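Side-chain contacts in GCN5-related N-acetyltransferase:Aminotransferase, class-II (Rhodopseudomonas palustris, PDB 2FIW), which probably transfers the acetyl group of acetyl coenzyme A to an amine substrate, as a GCN5-related N-acetyltransferase with the cofactor bound: residues V20-F25 with S47-E52; D86-H91 with A128-K133; T120-D125 with Q140-S145. All coordinates share one frame; numbering follows the deposited sequence.

How the interactions relate
From the N terminus, interaction 1 comes first: it closes the loop of helices that leaves helix 18-32 and returns to it in the turn before helix 52-60. Interaction 2 opens afterwards, joining strand 84-90 to helix 128-132 across the acetyl coenzyme A pocket. Before it closes, strand 118-123 opens interaction 3, which ends on strand 137-146, so these two cross along the chain. They also touch in space, Phe131 packing on Val121 and Ala123, and both reach the cofactor. Interaction 1 meets interaction 2 through Ile24 and Phe25 against strand 84-90, while interactions 1 and 3 stay about 9 Å apart at their nearest atoms.

Interaction 1: residues V20-F25 with S47-E52; sequences VTAAIF and SAADDE
Helix 18-32 and the short 3-10 turn at 47-49 come nearest at Ala22 and Ala49, whose CA atoms are 5.5 Å apart, a close approach that small residues on both sides permit. The two methyls touch directly, Ala22 CB lying 3.9 Å from Ala49 CB, and both CB atoms are directed at the opposite segment. One turn further along the helix, Phe25 adds the larger part of its side of the contact. Its CG is anti to the backbone N (chi1 167°), which carries the ring out beside Ala22 and over to the 3-10 turn. Ring atom CD1 then sits 3.8 Å from Ala49 CB, and the neighbouring CE1 is 3.9 Å from Ala49 N. At the end of the ring, Phe25 CZ reaches Ala48 CB at 4.0 Å. Ala49 CB thus touches both the Ala22 methyl and the phenyl ring, and no hydrogen bond joins the segments. In the GNAT fold, the helices that follow the first strand pack on the central sheet and commonly help frame the acceptor side of the active site; helix 18-32 occupies that position here, and the side chain of Phe25 is about 7 Å from the bound acetyl coenzyme A. The same ring meets Tyr89 of strand 84-90 edge-to-face, meets the ring of Phe55 with the planes at about 55°, and packs on Phe76 of strand 72-80. Ala22 likewise touches Phe55, which belongs to helix 52-60. Within the turn, Asp50 N bonds to Ser47 O at 3.0 Å, and Ser47 OG bonds to Ala44 O. Just beyond, the chain bends through an inverse gamma turn centred on Asp51, which takes the N-cap position of helix 52-60.

Interaction 2: residues D86-H91 with A128-K133; sequences DMLYVH and AEFFAK. With ACO (acetyl coenzyme *a), chain C.
Lys133 NZ is gripped twice, by phosphate oxygen O9A of acetyl coenzyme A at 2.8 Å and by Glu129 OE2 in a salt bridge of 3.2 Å, while deeper in the same cleft the Leu88 side chain reaches across to Phe130 and Phe131 of helix 128-132. Leu88 O accepts a hydrogen bond from the pantetheine amide N4P at 2.8 Å. Two residues on, Val90 N donates to the cofactor's O9P at 3.0 Å in a fairly straight bond of 160°. Leu88 N makes a weak one to the acetyl oxygen O, 3.1 Å long and bent to 129°, which could help to polarise the thioester carbonyl. Leu88 CD1 lies 3.7 Å from Phe130 CE2 and 3.8 Å from Phe131 CZ, the leucine and Phe130 coming from opposite directions. The same methyl also touches the cofactor methyl CEP. With chi1 at 171°, the Phe130 ring extends away from its own backbone nitrogen and lays one face over the cofactor's CCP; its CD2 stands over the centre of one face of Phe131. This is the cofactor cleft of the GNAT fold, in which pantetheine lies along strand 84-90 almost like an added strand. Just before Leu88 the strand carries a classic beta bulge, Asp86 and Met87 standing opposite Ser78 of strand 72-80. The cofactor is also bonded to Gly100 N and Thr101 OG1 of helix 99-112, on which Leu88 packs through Leu103 and Ile104. Tyr89 turns its ring to the pantetheine arm, with CD1 3.6 Å from the cofactor's C6P, and its OH is hydrogen-bonded to Trp45 NE1. Replacing the tyrosine by alanine is likely to leave Trp45 NE1 without its hydrogen-bond mate and to open a gap beside C6P.

Interaction 3: residues T120-D125 with Q140-S145; sequences TVDASD and QRNTVS. With ACO (acetyl coenzyme *a), chain C.
At the edge of the central sheet, strands 118-123 and 137-146 flank strand 149-159, and this surface contact reaches across that middle strand. Asp122 OD1 and Asn142 ND2 are 3.7 Å apart; their side chains cross at about a right angle, with the carboxylate and amide planes turned 70° to each other. The polar ends meet through strand 149-159: Asp122 OD1 is hydrogen-bonded to Thr155 OG1, and Asn142 ND2 to both Thr155 OG1 and Asn153 OD1. Thr155 thus joins the two side chains. Further along, Asp125 and Arg141 form an ion pair whose detail is doubtful, because Asp125 OD1 and Arg141 NH2 are modelled too close together. The Arg141 CB points away from strand 118-123, yet the chain, bent at chi2 and chi3, brings the guanidinium to the Asp125 side as modelled; that nitrogen, NH2, also has a weak hydrogen bond to Thr154 OG1. In the GNAT fold the parallel neighbours 84-90 and 118-123 diverge to admit the cofactor, and the end of strand 118-123 forms one wall of that opening. The coenzyme pocket therefore lies on the other side of this strand from the polar pairs. Val121 is on roughly the other side of its strand from Asp122, and its CG2 comes 3.6 Å from the cofactor's acetyl methyl CH3. Asp122 O approaches the same CH3 at 3.7 Å. Ser124 OG lies 2.8 Å from the pantetheine oxygen O5P, but its single proton could serve either that oxygen or Asn126 OD1. Beside it, the backbone N of Asp125 is hydrogen-bonded to Tyr37 OH.

Interaction 1: residues V20-F25 with S47-E52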
loop_
_atom_site.group_PDB
_atom_site.type_symbol
_atom_site.label_atom_id
_atom_site.label_comp_id
_atom_site.label_asym_id
_atom_site.label_seq_id
_atom_site.Cartn_x
_atom_site.Cartn_y
_atom_site.Cartn_z
ATOM N N VAL A 20 7.413 7.591 10.925
ATOM C CA VAL A 20 5.945 7.504 10.918
ATOM C C VAL A 20 5.431 6.545 9.827
ATOM O O VAL A 20 4.395 5.909 9.989
ATOM C CB VAL A 20 5.222 8.907 10.845
ATOM C CG1 VAL A 20 5.799 9.893 11.884
ATOM C CG2 VAL A 20 5.283 9.509 9.444
ATOM N N THR A 21 6.170 6.447 8.725
ATOM C CA THR A 21 5.810 5.578 7.615
ATOM C C THR A 21 5.988 4.118 8.028
ATOM O O THR A 21 5.148 3.278 7.719
ATOM C CB THR A 21 6.663 5.892 6.348
ATOM O OG1 THR A 21 6.552 7.282 6.038
ATOM C CG2 THR A 21 6.149 5.144 5.172
ATOM N N ALA A 22 7.098 3.838 8.705
ATOM C CA ALA A 22 7.405 2.515 9.214
ATOM C C ALA A 22 6.391 2.126 10.265
ATOM O O ALA A 22 6.016 0.974 10.335
ATOM C CB ALA A 22 8.838 2.453 9.782
ATOM N N ALA A 23 5.928 3.106 11.041
ATOM C CA ALA A 23 4.894 2.923 12.045
ATOM C C ALA A 23 3.493 2.645 11.483
ATOM O O ALA A 23 2.740 1.843 12.047
ATOM C CB ALA A 23 4.869 4.110 12.983
ATOM N N ILE A 24 3.132 3.291 10.379
ATOM C CA ILE A 24 1.829 3.035 9.733
ATOM C C ILE A 24 1.821 1.632 9.128
ATOM O O ILE A 24 0.804 0.939 9.145
ATOM C CB ILE A 24 1.517 4.090 8.615
ATOM C CG1 ILE A 24 1.125 5.436 9.232
ATOM C CG2 ILE A 24 0.418 3.602 7.686
ATOM C CD1 ILE A 24 1.313 6.627 8.289
ATOM N N PHE A 25 2.975 1.246 8.586
ATOM C CA PHE A 25 3.189 -0.009 7.887
ATOM C C PHE A 25 3.044 -1.198 8.857
ATOM O O PHE A 25 2.259 -2.120 8.593
ATOM C CB PHE A 25 4.569 0.062 7.220
ATOM C CG PHE A 25 5.104 -1.251 6.692
ATOM C CD1 PHE A 25 5.982 -2.026 7.467
ATOM C CD2 PHE A 25 4.827 -1.655 5.389
ATOM C CE1 PHE A 25 6.512 -3.210 6.962
ATOM C CE2 PHE A 25 5.335 -2.829 4.874
ATOM C CZ PHE A 25 6.191 -3.616 5.649
ATOM N N SER A 47 8.419 -7.163 9.580
ATOM C CA SER A 47 9.814 -7.080 9.966
ATOM C C SER A 47 10.600 -6.334 8.900
ATOM O O SER A 47 11.770 -6.044 9.099
ATOM C CB SER A 47 10.423 -8.481 10.234
ATOM O OG SER A 47 10.864 -9.105 9.021
ATOM N N ALA A 48 9.965 -6.027 7.768
ATOM C CA ALA A 48 10.645 -5.281 6.711
ATOM C C ALA A 48 11.013 -3.854 7.151
ATOM O O ALA A 48 11.995 -3.277 6.671
ATOM C CB ALA A 48 9.820 -5.272 5.439
ATOM N N ALA A 49 10.252 -3.304 8.092
ATOM C CA ALA A 49 10.537 -1.978 8.632
ATOM C C ALA A 49 11.698 -1.969 9.660
ATOM O O ALA A 49 12.102 -0.896 10.145
ATOM C CB ALA A 49 9.266 -1.372 9.226
ATOM N N ASP A 50 12.207 -3.169 9.972
ATOM C CA ASP A 50 13.341 -3.390 10.879
ATOM C C ASP A 50 14.638 -2.817 10.335
ATOM O O ASP A 50 15.363 -2.124 11.061
ATOM C CB ASP A 50 13.563 -4.892 11.145
ATOM C CG ASP A 50 12.607 -5.465 12.177
ATOM O OD1 ASP A 50 11.770 -4.702 12.701
ATOM O OD2 ASP A 50 12.696 -6.688 12.448
ATOM N N ASP A 51 14.955 -3.133 9.082
ATOM C CA ASP A 51 16.106 -2.538 8.419
ATOM C C ASP A 51 15.705 -1.136 7.957
ATOM O O ASP A 51 15.228 -0.939 6.832
ATOM C CB ASP A 51 16.578 -3.411 7.250
ATOM C CG ASP A 51 17.905 -2.947 6.662
ATOM O OD1 ASP A 51 18.471 -1.924 7.126
ATOM O OD2 ASP A 51 18.370 -3.609 5.709
ATOM N N GLU A 52 15.894 -0.178 8.856
ATOM C CA GLU A 52 15.446 1.212 8.669
ATOM C C GLU A 52 15.951 1.899 7.403
ATOM O O GLU A 52 15.178 2.525 6.675
ATOM C CB GLU A 52 15.760 2.049 9.920
ATOM C CG GLU A 52 15.059 1.492 11.168
ATOM C CD GLU A 52 15.190 2.363 12.418
ATOM O OE1 GLU A 52 15.663 3.527 12.322
ATOM O OE2 GLU A 52 14.811 1.864 13.505
#

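Interaction 2: residues D86-H91 with A128-K133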
loop_
_atom_site.group_PDB
_atom_site.type_symbol
_atom_site.label_atom_id
_atom_site.label_comp_id
_atom_site.label_asym_id
_atom_site.label_seq_id
_atom_site.Cartn_x
_atom_site.Cartn_y
_atom_site.Cartn_z
ATOM N N ASP A 86 3.599 -0.752 -5.514
ATOM C CA ASP A 86 4.506 -1.481 -4.644
ATOM C C ASP A 86 3.998 -1.581 -3.204
ATOM O O ASP A 86 4.210 -2.592 -2.543
ATOM C CB ASP A 86 5.889 -0.831 -4.673
ATOM C CG ASP A 86 6.960 -1.704 -4.038
ATOM O OD1 ASP A 86 7.074 -2.887 -4.421
ATOM O OD2 ASP A 86 7.694 -1.210 -3.160
HETATM N N MSE A 87 3.329 -0.534 -2.730
HETATM C CA MSE A 87 2.908 -0.421 -1.340
HETATM C C MSE A 87 1.641 0.399 -1.198
HETATM O O MSE A 87 1.454 1.397 -1.906
HETATM C CB MSE A 87 4.021 0.205 -0.499
HETATM C CG MSE A 87 5.300 -0.607 -0.508
HETATM SE SE MSE A 87 6.618 0.049 0.704
HETATM C CE MSE A 87 7.045 1.588 -0.182
ATOM N N LEU A 88 0.779 -0.050 -0.286
ATOM C CA LEU A 88 -0.460 0.621 0.093
ATOM C C LEU A 88 -0.744 0.241 1.533
ATOM O O LEU A 88 -1.046 -0.916 1.808
ATOM C CB LEU A 88 -1.630 0.148 -0.770
ATOM C CG LEU A 88 -2.828 1.088 -0.998
ATOM C CD1 LEU A 88 -4.133 0.311 -1.150
ATOM C CD2 LEU A 88 -3.005 2.249 -0.016
ATOM N N TYR A 89 -0.628 1.194 2.450
ATOM C CA TYR A 89 -0.810 0.930 3.883
ATOM C C TYR A 89 -1.509 2.111 4.546
ATOM O O TYR A 89 -0.975 3.219 4.600
ATOM C CB TYR A 89 0.535 0.608 4.578
ATOM C CG TYR A 89 1.183 -0.621 4.010
ATOM C CD1 TYR A 89 0.882 -1.889 4.520
ATOM C CD2 TYR A 89 2.066 -0.532 2.926
ATOM C CE1 TYR A 89 1.451 -3.048 3.970
ATOM C CE2 TYR A 89 2.646 -1.678 2.361
ATOM C CZ TYR A 89 2.337 -2.936 2.893
ATOM O OH TYR A 89 2.891 -4.084 2.346
ATOM N N VAL A 90 -2.720 1.870 5.017
ATOM C CA VAL A 90 -3.483 2.849 5.785
ATOM C C VAL A 90 -3.425 2.449 7.249
ATOM O O VAL A 90 -3.534 1.269 7.562
ATOM C CB VAL A 90 -4.958 2.905 5.297
ATOM C CG1 VAL A 90 -5.799 3.937 6.128
ATOM C CG2 VAL A 90 -4.994 3.227 3.792
ATOM N N HIS A 91 -3.247 3.419 8.141
ATOM C CA HIS A 91 -3.223 3.147 9.576
ATOM C C HIS A 91 -4.549 2.498 9.965
ATOM O O HIS A 91 -5.587 2.891 9.421
ATOM C CB HIS A 91 -2.993 4.441 10.373
ATOM C CG HIS A 91 -2.591 4.206 11.794
ATOM N ND1 HIS A 91 -3.511 4.094 12.820
ATOM C CD2 HIS A 91 -1.374 4.013 12.356
ATOM C CE1 HIS A 91 -2.872 3.858 13.955
ATOM N NE2 HIS A 91 -1.574 3.811 13.704
ATOM N N ALA A 128 -7.209 -7.825 -1.510
ATOM C CA ALA A 128 -7.671 -8.347 -2.795
ATOM C C ALA A 128 -9.021 -7.752 -3.269
ATOM O O ALA A 128 -9.157 -7.344 -4.423
ATOM C CB ALA A 128 -7.738 -9.873 -2.736
ATOM N N GLU A 129 -10.007 -7.721 -2.376
ATOM C CA GLU A 129 -11.358 -7.233 -2.697
ATOM C C GLU A 129 -11.356 -5.730 -2.982
ATOM O O GLU A 129 -11.924 -5.293 -3.984
ATOM C CB GLU A 129 -12.334 -7.593 -1.578
ATOM C CG GLU A 129 -13.759 -7.100 -1.760
ATOM C CD GLU A 129 -14.579 -7.898 -2.790
ATOM O OE1 GLU A 129 -14.142 -8.040 -3.969
ATOM O OE2 GLU A 129 -15.697 -8.355 -2.416
ATOM N N PHE A 130 -10.682 -4.968 -2.119
ATOM C CA PHE A 130 -10.394 -3.558 -2.333
ATOM C C PHE A 130 -9.953 -3.266 -3.745
ATOM O O PHE A 130 -10.536 -2.396 -4.389
ATOM C CB PHE A 130 -9.313 -3.038 -1.373
ATOM C CG PHE A 130 -8.826 -1.633 -1.713
ATOM C CD1 PHE A 130 -9.467 -0.504 -1.177
ATOM C CD2 PHE A 130 -7.765 -1.439 -2.576
ATOM C CE1 PHE A 130 -9.051 0.781 -1.495
ATOM C CE2 PHE A 130 -7.338 -0.153 -2.909
ATOM C CZ PHE A 130 -7.987 0.960 -2.359
ATOM N N PHE A 131 -8.918 -3.971 -4.225
ATOM C CA PHE A 131 -8.388 -3.724 -5.575
ATOM C C PHE A 131 -9.355 -4.123 -6.669
ATOM O O PHE A 131 -9.445 -3.432 -7.690
ATOM C CB PHE A 131 -7.014 -4.378 -5.803
ATOM C CG PHE A 131 -5.860 -3.621 -5.176
ATOM C CD1 PHE A 131 -5.360 -2.466 -5.772
ATOM C CD2 PHE A 131 -5.282 -4.062 -3.981
ATOM C CE1 PHE A 131 -4.289 -1.760 -5.184
ATOM C CE2 PHE A 131 -4.217 -3.369 -3.388
ATOM C CZ PHE A 131 -3.718 -2.217 -3.988
ATOM N N ALA A 132 -10.072 -5.232 -6.465
ATOM C CA ALA A 132 -11.033 -5.726 -7.452
ATOM C C ALA A 132 -12.163 -4.719 -7.712
ATOM O O ALA A 132 -12.579 -4.555 -8.850
ATOM C CB ALA A 132 -11.597 -7.077 -7.026
ATOM N N LYS A 133 -12.628 -4.038 -6.655
ATOM C CA LYS A 133 -13.666 -3.003 -6.771
ATOM C C LYS A 133 -13.205 -1.748 -7.545
ATOM O O LYS A 133 -14.019 -0.858 -7.833
ATOM C CB LYS A 133 -14.173 -2.551 -5.387
ATOM C CG LYS A 133 -14.660 -3.632 -4.426
ATOM C CD LYS A 133 -16.072 -4.093 -4.740
ATOM C CE LYS A 133 -16.919 -4.227 -3.478
ATOM N NZ LYS A 133 -16.431 -5.243 -2.492
HETATM N N1A ACO C . -18.929 3.789 4.732
HETATM C C2A ACO C . -18.814 2.507 4.330
HETATM N N3A ACO C . -17.757 2.091 3.608
HETATM C C4A ACO C . -16.743 2.940 3.249
HETATM C C5A ACO C . -16.787 4.272 3.627
HETATM C C6A ACO C . -17.973 4.709 4.425
HETATM N N6A ACO C . -18.103 5.995 4.836
HETATM N N7A ACO C . -15.676 4.872 3.143
HETATM C C8A ACO C . -14.958 3.930 2.484
HETATM N N9A ACO C . -15.616 2.764 2.546
HETATM C C1B ACO C . -15.226 1.442 1.985
HETATM C C2B ACO C . -14.993 1.418 0.486
HETATM O O2B ACO C . -16.225 1.271 -0.223
HETATM C C3B ACO C . -14.105 0.194 0.337
HETATM O O3B ACO C . -14.870 -0.974 0.033
HETATM P P3B ACO C . -14.234 -2.247 -0.743
HETATM O O7A ACO C . -13.363 -3.000 0.256
HETATM O O8A ACO C . -13.428 -1.641 -1.869
HETATM O O9A ACO C . -15.468 -3.004 -1.187
HETATM C C4B ACO C . -13.405 0.024 1.692
HETATM O O4B ACO C . -14.035 0.931 2.599
HETATM C C5B ACO C . -11.912 0.347 1.633
HETATM O O5B ACO C . -11.753 1.591 0.936
HETATM P P1A ACO C . -10.823 2.788 1.472
HETATM O O1A ACO C . -11.437 3.390 2.720
HETATM O O2A ACO C . -10.556 3.641 0.252
HETATM O O3A ACO C . -9.474 1.975 1.835
HETATM P P2A ACO C . -8.754 2.025 3.255
HETATM O O4A ACO C . -9.615 1.277 4.236
HETATM O O5A ACO C . -8.381 3.455 3.525
HETATM O O6A ACO C . -7.389 1.192 3.003
HETATM C CBP ACO C . -6.110 -0.906 2.601
HETATM C CCP ACO C . -7.291 -0.001 2.211
HETATM C CDP ACO C . -6.230 -2.195 1.796
HETATM C CEP ACO C . -4.797 -0.207 2.286
HETATM C CAP ACO C . -6.112 -1.209 4.119
HETATM O OAP ACO C . -7.217 -2.051 4.492
HETATM C C9P ACO C . -4.821 -1.735 4.739
HETATM O O9P ACO C . -3.903 -0.889 5.192
HETATM N N8P ACO C . -4.639 -2.987 4.851
HETATM C C7P ACO C . -3.520 -3.727 5.450
HETATM C C6P ACO C . -2.216 -3.647 4.656
HETATM C C5P ACO C . -2.441 -4.229 3.293
HETATM O O5P ACO C . -3.070 -5.270 3.147
HETATM N N4P ACO C . -1.935 -3.543 2.280
HETATM C C3P ACO C . -2.055 -3.898 0.880
HETATM C C2P ACO C . -0.927 -4.866 0.560
HETATM S S1P ACO C . -0.826 -4.831 -1.190
HETATM C C ACO C . 0.523 -3.910 -1.517
HETATM O O ACO C . 0.942 -3.106 -0.691
HETATM C CH3 ACO C . 1.133 -4.077 -2.680
#

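Interaction 3: residues T120-D125 with Q140-S145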
loop_
_atom_site.group_PDB
_atom_site.type_symbol
_atom_site.label_atom_id
_atom_site.label_comp_id
_atom_site.label_asym_id
_atom_site.label_seq_id
_atom_site.Cartn_x
_atom_site.Cartn_y
_atom_site.Cartn_z
ATOM N N THR A 120 -0.098 -2.587 -12.256
ATOM C CA THR A 120 -0.067 -3.915 -11.656
ATOM C C THR A 120 0.254 -3.848 -10.161
ATOM O O THR A 120 0.970 -2.958 -9.715
ATOM C CB THR A 120 0.846 -4.888 -12.457
ATOM O OG1 THR A 120 0.901 -6.158 -11.803
ATOM C CG2 THR A 120 2.256 -4.338 -12.603
ATOM N N VAL A 121 -0.324 -4.778 -9.401
ATOM C CA VAL A 121 -0.134 -4.886 -7.957
ATOM C C VAL A 121 -0.103 -6.368 -7.591
ATOM O O VAL A 121 -0.823 -7.154 -8.177
ATOM C CB VAL A 121 -1.236 -4.107 -7.143
ATOM C CG1 VAL A 121 -2.654 -4.668 -7.373
ATOM C CG2 VAL A 121 -0.918 -4.079 -5.660
ATOM N N ASP A 122 0.773 -6.739 -6.657
ATOM C CA ASP A 122 0.730 -8.047 -6.014
ATOM C C ASP A 122 -0.028 -7.875 -4.698
ATOM O O ASP A 122 0.569 -7.573 -3.657
ATOM C CB ASP A 122 2.149 -8.569 -5.749
ATOM C CG ASP A 122 2.868 -9.007 -7.019
ATOM O OD1 ASP A 122 2.199 -9.409 -7.994
ATOM O OD2 ASP A 122 4.118 -8.958 -7.040
ATOM N N ALA A 123 -1.348 -8.065 -4.759
ATOM C CA ALA A 123 -2.234 -7.695 -3.661
ATOM C C ALA A 123 -2.244 -8.755 -2.586
ATOM O O ALA A 123 -2.367 -9.933 -2.894
ATOM C CB ALA A 123 -3.657 -7.465 -4.182
ATOM N N SER A 124 -2.115 -8.333 -1.331
ATOM C CA SER A 124 -2.332 -9.209 -0.182
ATOM C C SER A 124 -3.792 -9.673 -0.142
ATOM O O SER A 124 -4.668 -9.009 -0.685
ATOM C CB SER A 124 -1.968 -8.486 1.108
ATOM O OG SER A 124 -2.832 -7.382 1.338
ATOM N N ASP A 125 -4.044 -10.824 0.482
ATOM C CA ASP A 125 -5.358 -11.469 0.434
ATOM C C ASP A 125 -6.456 -10.603 1.027
ATOM O O ASP A 125 -7.600 -10.667 0.595
ATOM C CB ASP A 125 -5.322 -12.831 1.143
ATOM C CG ASP A 125 -4.498 -13.890 0.383
ATOM O OD1 ASP A 125 -3.916 -13.585 -0.692
ATOM O OD2 ASP A 125 -4.439 -15.042 0.871
ATOM N N GLN A 140 -2.794 -13.904 -11.363
ATOM C CA GLN A 140 -1.862 -14.942 -10.919
ATOM C C GLN A 140 -1.745 -14.969 -9.398
ATOM O O GLN A 140 -1.418 -13.959 -8.775
ATOM C CB GLN A 140 -0.486 -14.721 -11.582
ATOM C CG GLN A 140 0.543 -15.821 -11.376
ATOM C CD GLN A 140 -0.005 -17.209 -11.678
ATOM O OE1 GLN A 140 -0.288 -17.984 -10.765
ATOM N NE2 GLN A 140 -0.172 -17.524 -12.965
ATOM N N ARG A 141 -2.039 -16.121 -8.809
ATOM C CA ARG A 141 -1.832 -16.350 -7.393
ATOM C C ARG A 141 -0.349 -16.686 -7.195
ATOM O O ARG A 141 0.208 -17.488 -7.938
ATOM C CB ARG A 141 -2.775 -17.470 -6.913
ATOM C CG ARG A 141 -2.674 -17.887 -5.447
ATOM C CD ARG A 141 -4.046 -17.768 -4.746
ATOM N NE ARG A 141 -4.084 -16.482 -4.068
ATOM C CZ ARG A 141 -4.199 -16.272 -2.760
ATOM N NH1 ARG A 141 -4.389 -17.250 -1.895
ATOM N NH2 ARG A 141 -4.167 -15.024 -2.321
ATOM N N ASN A 142 0.299 -16.027 -6.235
ATOM C CA ASN A 142 1.718 -16.233 -5.962
ATOM C C ASN A 142 1.964 -16.510 -4.497
ATOM O O ASN A 142 1.103 -16.301 -3.648
ATOM C CB ASN A 142 2.576 -15.002 -6.309
ATOM C CG ASN A 142 2.039 -14.185 -7.471
ATOM O OD1 ASN A 142 2.030 -14.628 -8.630
ATOM N ND2 ASN A 142 1.630 -12.959 -7.172
ATOM N N THR A 143 3.168 -16.970 -4.213
ATOM C CA THR A 143 3.690 -17.034 -2.865
ATOM C C THR A 143 4.955 -16.203 -2.887
ATOM O O THR A 143 5.746 -16.290 -3.820
ATOM C CB THR A 143 3.996 -18.498 -2.452
ATOM O OG1 THR A 143 2.765 -19.241 -2.397
ATOM C CG2 THR A 143 4.698 -18.571 -1.127
ATOM N N VAL A 144 5.128 -15.373 -1.874
ATOM C CA VAL A 144 6.352 -14.599 -1.723
ATOM C C VAL A 144 7.077 -15.086 -0.463
ATOM O O VAL A 144 6.448 -15.390 0.555
ATOM C CB VAL A 144 6.060 -13.037 -1.700
ATOM C CG1 VAL A 144 5.203 -12.650 -0.502
ATOM C CG2 VAL A 144 7.347 -12.227 -1.726
ATOM N N SER A 145 8.399 -15.180 -0.551
ATOM C CA SER A 145 9.220 -15.534 0.593
ATOM C C SER A 145 9.734 -14.243 1.231
ATOM O O SER A 145 10.432 -13.473 0.585
ATOM C CB SER A 145 10.373 -16.451 0.167
ATOM O OG SER A 145 11.173 -16.814 1.283
HETATM N N1A ACO C . -18.929 3.789 4.732
HETATM C C2A ACO C . -18.814 2.507 4.330
HETATM N N3A ACO C . -17.757 2.091 3.608
HETATM C C4A ACO C . -16.743 2.940 3.249
HETATM C C5A ACO C . -16.787 4.272 3.627
HETATM C C6A ACO C . -17.973 4.709 4.425
HETATM N N6A ACO C . -18.103 5.995 4.836
HETATM N N7A ACO C . -15.676 4.872 3.143
HETATM C C8A ACO C . -14.958 3.930 2.484
HETATM N N9A ACO C . -15.616 2.764 2.546
HETATM C C1B ACO C . -15.226 1.442 1.985
HETATM C C2B ACO C . -14.993 1.418 0.486
HETATM O O2B ACO C . -16.225 1.271 -0.223
HETATM C C3B ACO C . -14.105 0.194 0.337
HETATM O O3B ACO C . -14.870 -0.974 0.033
HETATM P P3B ACO C . -14.234 -2.247 -0.743
HETATM O O7A ACO C . -13.363 -3.000 0.256
HETATM O O8A ACO C . -13.428 -1.641 -1.869
HETATM O O9A ACO C . -15.468 -3.004 -1.187
HETATM C C4B ACO C . -13.405 0.024 1.692
HETATM O O4B ACO C . -14.035 0.931 2.599
HETATM C C5B ACO C . -11.912 0.347 1.633
HETATM O O5B ACO C . -11.753 1.591 0.936
HETATM P P1A ACO C . -10.823 2.788 1.472
HETATM O O1A ACO C . -11.437 3.390 2.720
HETATM O O2A ACO C . -10.556 3.641 0.252
HETATM O O3A ACO C . -9.474 1.975 1.835
HETATM P P2A ACO C . -8.754 2.025 3.255
HETATM O O4A ACO C . -9.615 1.277 4.236
HETATM O O5A ACO C . -8.381 3.455 3.525
HETATM O O6A ACO C . -7.389 1.192 3.003
HETATM C CBP ACO C . -6.110 -0.906 2.601
HETATM C CCP ACO C . -7.291 -0.001 2.211
HETATM C CDP ACO C . -6.230 -2.195 1.796
HETATM C CEP ACO C . -4.797 -0.207 2.286
HETATM C CAP ACO C . -6.112 -1.209 4.119
HETATM O OAP ACO C . -7.217 -2.051 4.492
HETATM C C9P ACO C . -4.821 -1.735 4.739
HETATM O O9P ACO C . -3.903 -0.889 5.192
HETATM N N8P ACO C . -4.639 -2.987 4.851
HETATM C C7P ACO C . -3.520 -3.727 5.450
HETATM C C6P ACO C . -2.216 -3.647 4.656
HETATM C C5P ACO C . -2.441 -4.229 3.293
HETATM O O5P ACO C . -3.070 -5.270 3.147
HETATM N N4P ACO C . -1.935 -3.543 2.280
HETATM C C3P ACO C . -2.055 -3.898 0.880
HETATM C C2P ACO C . -0.927 -4.866 0.560
HETATM S S1P ACO C . -0.826 -4.831 -1.190
HETATM C C ACO C . 0.523 -3.910 -1.517
HETATM O O ACO C . 0.942 -3.106 -0.691
HETATM C CH3 ACO C . 1.133 -4.077 -2.680
#